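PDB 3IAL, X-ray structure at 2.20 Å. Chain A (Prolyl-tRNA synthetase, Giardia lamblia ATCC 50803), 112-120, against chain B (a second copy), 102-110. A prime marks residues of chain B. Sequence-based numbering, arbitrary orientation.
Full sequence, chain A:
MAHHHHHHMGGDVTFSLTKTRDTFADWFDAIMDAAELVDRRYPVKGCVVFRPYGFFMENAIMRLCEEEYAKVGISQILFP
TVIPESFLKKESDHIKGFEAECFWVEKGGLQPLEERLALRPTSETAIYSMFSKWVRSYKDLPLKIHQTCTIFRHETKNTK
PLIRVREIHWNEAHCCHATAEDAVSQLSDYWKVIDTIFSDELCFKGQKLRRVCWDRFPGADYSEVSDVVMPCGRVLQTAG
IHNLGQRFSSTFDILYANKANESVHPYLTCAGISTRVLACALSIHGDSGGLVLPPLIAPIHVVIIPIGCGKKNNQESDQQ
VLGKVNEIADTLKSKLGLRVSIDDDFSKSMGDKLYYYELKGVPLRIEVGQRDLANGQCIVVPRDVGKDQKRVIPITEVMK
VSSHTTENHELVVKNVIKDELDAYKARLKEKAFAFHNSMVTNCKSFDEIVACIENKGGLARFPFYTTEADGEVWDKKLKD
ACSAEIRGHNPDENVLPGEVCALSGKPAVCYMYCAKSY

Chain A (112-120) PLEERLALR
Chain B, residues 102-110: CFWVEKGGL

Two extended stretches cross almost at right angles: the axes of strands 116-119 and 103′-108′ make an 83° angle and come no closer than 9.3 Å. At that separation the backbones cannot pair, no hydrogen bond crosses, and most of the contact is made by side chains. The register is set by Leu113 CA, 9.0 Å from Phe103′ CA, and Leu119 CA, 8.8 Å from Val105′ CA. Chain A turns a corner at Glu114 and Glu115, Glu114 dipping to phi/psi -56/-52 between residues of extended conformation.

Leu113, Leu117 and Leu119 all point toward chain B and all adopt the relaxed m,t rotamer, which extends a methyl across the gap. Phe103′ leaves its backbone sideways, but chi1 -75° and chi2 -92° bring its ring nearer. Leu113 CD1 meets the ring edge at CD1 of Phe103′ (4.3 Å), while Leu117 CD1 lies 4.1 Å from Phe103′ CE1. Leu119 CD1 packs 3.9 Å from CG2 of Val105′ (chi1 t), a compact branched partner.

Arg116 starts sideways (m, t, chi3 101°, chi4 -154°), and its long chain carries NH2 to 4.0 Å from CD of Lys107′ (m, t, t, p), a van der Waals contact between a guanidinium nitrogen and a methylene. Gly109′ O sits near the guanidinium plane, 4.2 Å from Arg116 NH2; phi 73° at Gly109′ favours glycine.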

# COMPACT_ATOMS: atom_id res chain seq x y z
N PRO A 112 -32.66 4.13 -1.29
CA PRO A 112 -32.18 3.28 -2.38
C PRO A 112 -31.37 4.08 -3.41
O PRO A 112 -31.70 5.24 -3.69
CB PRO A 112 -33.47 2.75 -3.02
CG PRO A 112 -34.49 2.84 -1.96
CD PRO A 112 -34.13 4.04 -1.14
N LEU A 113 -30.32 3.47 -3.95
CA LEU A 113 -29.51 4.12 -4.97
C LEU A 113 -30.22 4.07 -6.33
O LEU A 113 -30.87 3.07 -6.66
CB LEU A 113 -28.14 3.46 -5.09
CG LEU A 113 -27.16 3.60 -3.93
CD1 LEU A 113 -25.89 2.81 -4.24
CD2 LEU A 113 -26.83 5.07 -3.64
N GLU A 114 -30.08 5.14 -7.10
CA GLU A 114 -30.67 5.23 -8.44
C GLU A 114 -30.20 4.07 -9.31
O GLU A 114 -31.02 3.36 -9.91
CB GLU A 114 -30.30 6.58 -9.09
CG GLU A 114 -31.15 6.97 -10.29
CD GLU A 114 -30.88 8.39 -10.77
OE1 GLU A 114 -29.70 8.81 -10.76
OE2 GLU A 114 -31.85 9.09 -11.15
N GLU A 115 -28.88 3.88 -9.37
CA GLU A 115 -28.26 2.74 -10.06
C GLU A 115 -27.50 1.88 -9.04
O GLU A 115 -26.76 2.42 -8.21
CB GLU A 115 -27.28 3.25 -11.13
CG GLU A 115 -26.74 2.16 -12.07
CD GLU A 115 -25.68 2.68 -13.06
OE1 GLU A 115 -25.13 3.78 -12.84
OE2 GLU A 115 -25.40 1.96 -14.05
N ARG A 116 -27.68 0.57 -9.11
CA ARG A 116 -26.92 -0.36 -8.26
C ARG A 116 -25.43 -0.21 -8.54
O ARG A 116 -25.02 0.04 -9.67
CB ARG A 116 -27.30 -1.81 -8.53
CG ARG A 116 -28.71 -2.21 -8.14
CD ARG A 116 -29.13 -3.49 -8.85
NE ARG A 116 -29.04 -4.68 -8.01
CZ ARG A 116 -28.87 -5.92 -8.45
NH1 ARG A 116 -28.73 -6.18 -9.75
NH2 ARG A 116 -28.82 -6.93 -7.58
N LEU A 117 -24.63 -0.38 -7.50
CA LEU A 117 -23.18 -0.40 -7.64
C LEU A 117 -22.68 -1.76 -7.22
O LEU A 117 -23.09 -2.28 -6.19
CB LEU A 117 -22.55 0.68 -6.76
CG LEU A 117 -22.87 2.14 -7.08
CD1 LEU A 117 -22.32 3.02 -5.96
CD2 LEU A 117 -22.29 2.55 -8.46
N ALA A 118 -21.79 -2.34 -8.02
CA ALA A 118 -21.17 -3.60 -7.66
C ALA A 118 -19.82 -3.32 -7.00
O ALA A 118 -19.10 -2.44 -7.43
CB ALA A 118 -20.97 -4.45 -8.89
N LEU A 119 -19.50 -4.07 -5.96
CA LEU A 119 -18.13 -4.14 -5.46
C LEU A 119 -17.30 -4.94 -6.48
O LEU A 119 -17.69 -6.03 -6.90
CB LEU A 119 -18.07 -4.78 -4.07
CG LEU A 119 -18.92 -4.10 -2.98
CD1 LEU A 119 -18.73 -4.75 -1.61
CD2 LEU A 119 -18.60 -2.63 -2.90
N ARG A 120 -16.18 -4.36 -6.90
CA ARG A 120 -15.37 -4.92 -7.98
C ARG A 120 -15.00 -6.40 -7.75
O ARG A 120 -14.34 -6.71 -6.76
CB ARG A 120 -14.09 -4.09 -8.17
CG ARG A 120 -13.22 -3.97 -6.93
CD ARG A 120 -12.02 -3.09 -7.19
NE ARG A 120 -11.44 -2.63 -5.93
CZ ARG A 120 -10.80 -1.47 -5.76
NH1 ARG A 120 -10.65 -0.62 -6.76
NH2 ARG A 120 -10.33 -1.16 -4.55
N CYS B 102 -23.55 5.87 5.17
CA CYS B 102 -23.27 4.46 4.88
C CYS B 102 -23.87 3.95 3.57
O CYS B 102 -25.08 4.05 3.36
CB CYS B 102 -23.76 3.56 6.02
SG CYS B 102 -22.78 3.67 7.52
N PHE B 103 -23.01 3.42 2.70
CA PHE B 103 -23.45 2.60 1.57
C PHE B 103 -23.79 1.22 2.12
O PHE B 103 -23.03 0.68 2.91
CB PHE B 103 -22.33 2.43 0.55
CG PHE B 103 -22.07 3.64 -0.29
CD1 PHE B 103 -22.71 3.79 -1.53
CD2 PHE B 103 -21.17 4.61 0.12
CE1 PHE B 103 -22.46 4.91 -2.32
CE2 PHE B 103 -20.92 5.73 -0.67
CZ PHE B 103 -21.56 5.88 -1.89
N TRP B 104 -24.92 0.65 1.70
CA TRP B 104 -25.31 -0.68 2.19
C TRP B 104 -25.28 -1.72 1.08
O TRP B 104 -25.87 -1.52 0.02
CB TRP B 104 -26.71 -0.65 2.83
CG TRP B 104 -26.75 0.13 4.12
CD1 TRP B 104 -27.15 1.41 4.27
CD2 TRP B 104 -26.32 -0.32 5.41
NE1 TRP B 104 -27.03 1.80 5.59
CE2 TRP B 104 -26.52 0.75 6.31
CE3 TRP B 104 -25.80 -1.53 5.90
CZ2 TRP B 104 -26.21 0.66 7.67
CZ3 TRP B 104 -25.50 -1.63 7.25
CH2 TRP B 104 -25.70 -0.53 8.13
N VAL B 105 -24.58 -2.82 1.35
CA VAL B 105 -24.63 -4.01 0.51
C VAL B 105 -25.74 -4.89 1.04
O VAL B 105 -25.75 -5.24 2.22
CB VAL B 105 -23.29 -4.79 0.54
CG1 VAL B 105 -23.43 -6.12 -0.21
CG2 VAL B 105 -22.18 -3.94 -0.05
N GLU B 106 -26.68 -5.25 0.17
CA GLU B 106 -27.87 -6.00 0.58
C GLU B 106 -28.06 -7.32 -0.16
O GLU B 106 -28.80 -8.17 0.30
CB GLU B 106 -29.11 -5.13 0.42
CG GLU B 106 -28.99 -3.79 1.14
CD GLU B 106 -30.32 -3.12 1.41
OE1 GLU B 106 -31.29 -3.38 0.67
OE2 GLU B 106 -30.40 -2.31 2.36
N LYS B 107 -27.39 -7.48 -1.30
CA LYS B 107 -27.45 -8.73 -2.05
C LYS B 107 -26.07 -9.24 -2.39
O LYS B 107 -25.13 -8.46 -2.52
CB LYS B 107 -28.27 -8.56 -3.33
CG LYS B 107 -29.74 -8.30 -3.09
CD LYS B 107 -30.56 -8.53 -4.35
CE LYS B 107 -32.01 -8.08 -4.17
NZ LYS B 107 -32.13 -6.58 -4.10
N GLY B 108 -25.96 -10.56 -2.51
CA GLY B 108 -24.78 -11.22 -3.07
C GLY B 108 -25.28 -12.08 -4.20
O GLY B 108 -25.94 -13.09 -3.97
N GLY B 109 -24.97 -11.68 -5.43
CA GLY B 109 -25.56 -12.32 -6.60
C GLY B 109 -27.01 -11.90 -6.72
O GLY B 109 -27.33 -10.72 -6.59
N LEU B 110 -27.90 -12.87 -6.96
CA LEU B 110 -29.34 -12.60 -7.02
C LEU B 110 -30.04 -12.71 -5.66
O LEU B 110 -31.20 -12.31 -5.53
CB LEU B 110 -30.03 -13.51 -8.04
CG LEU B 110 -30.24 -12.87 -9.42
CD1 LEU B 110 -28.97 -12.94 -10.26
CD2 LEU B 110 -31.40 -13.55 -10.16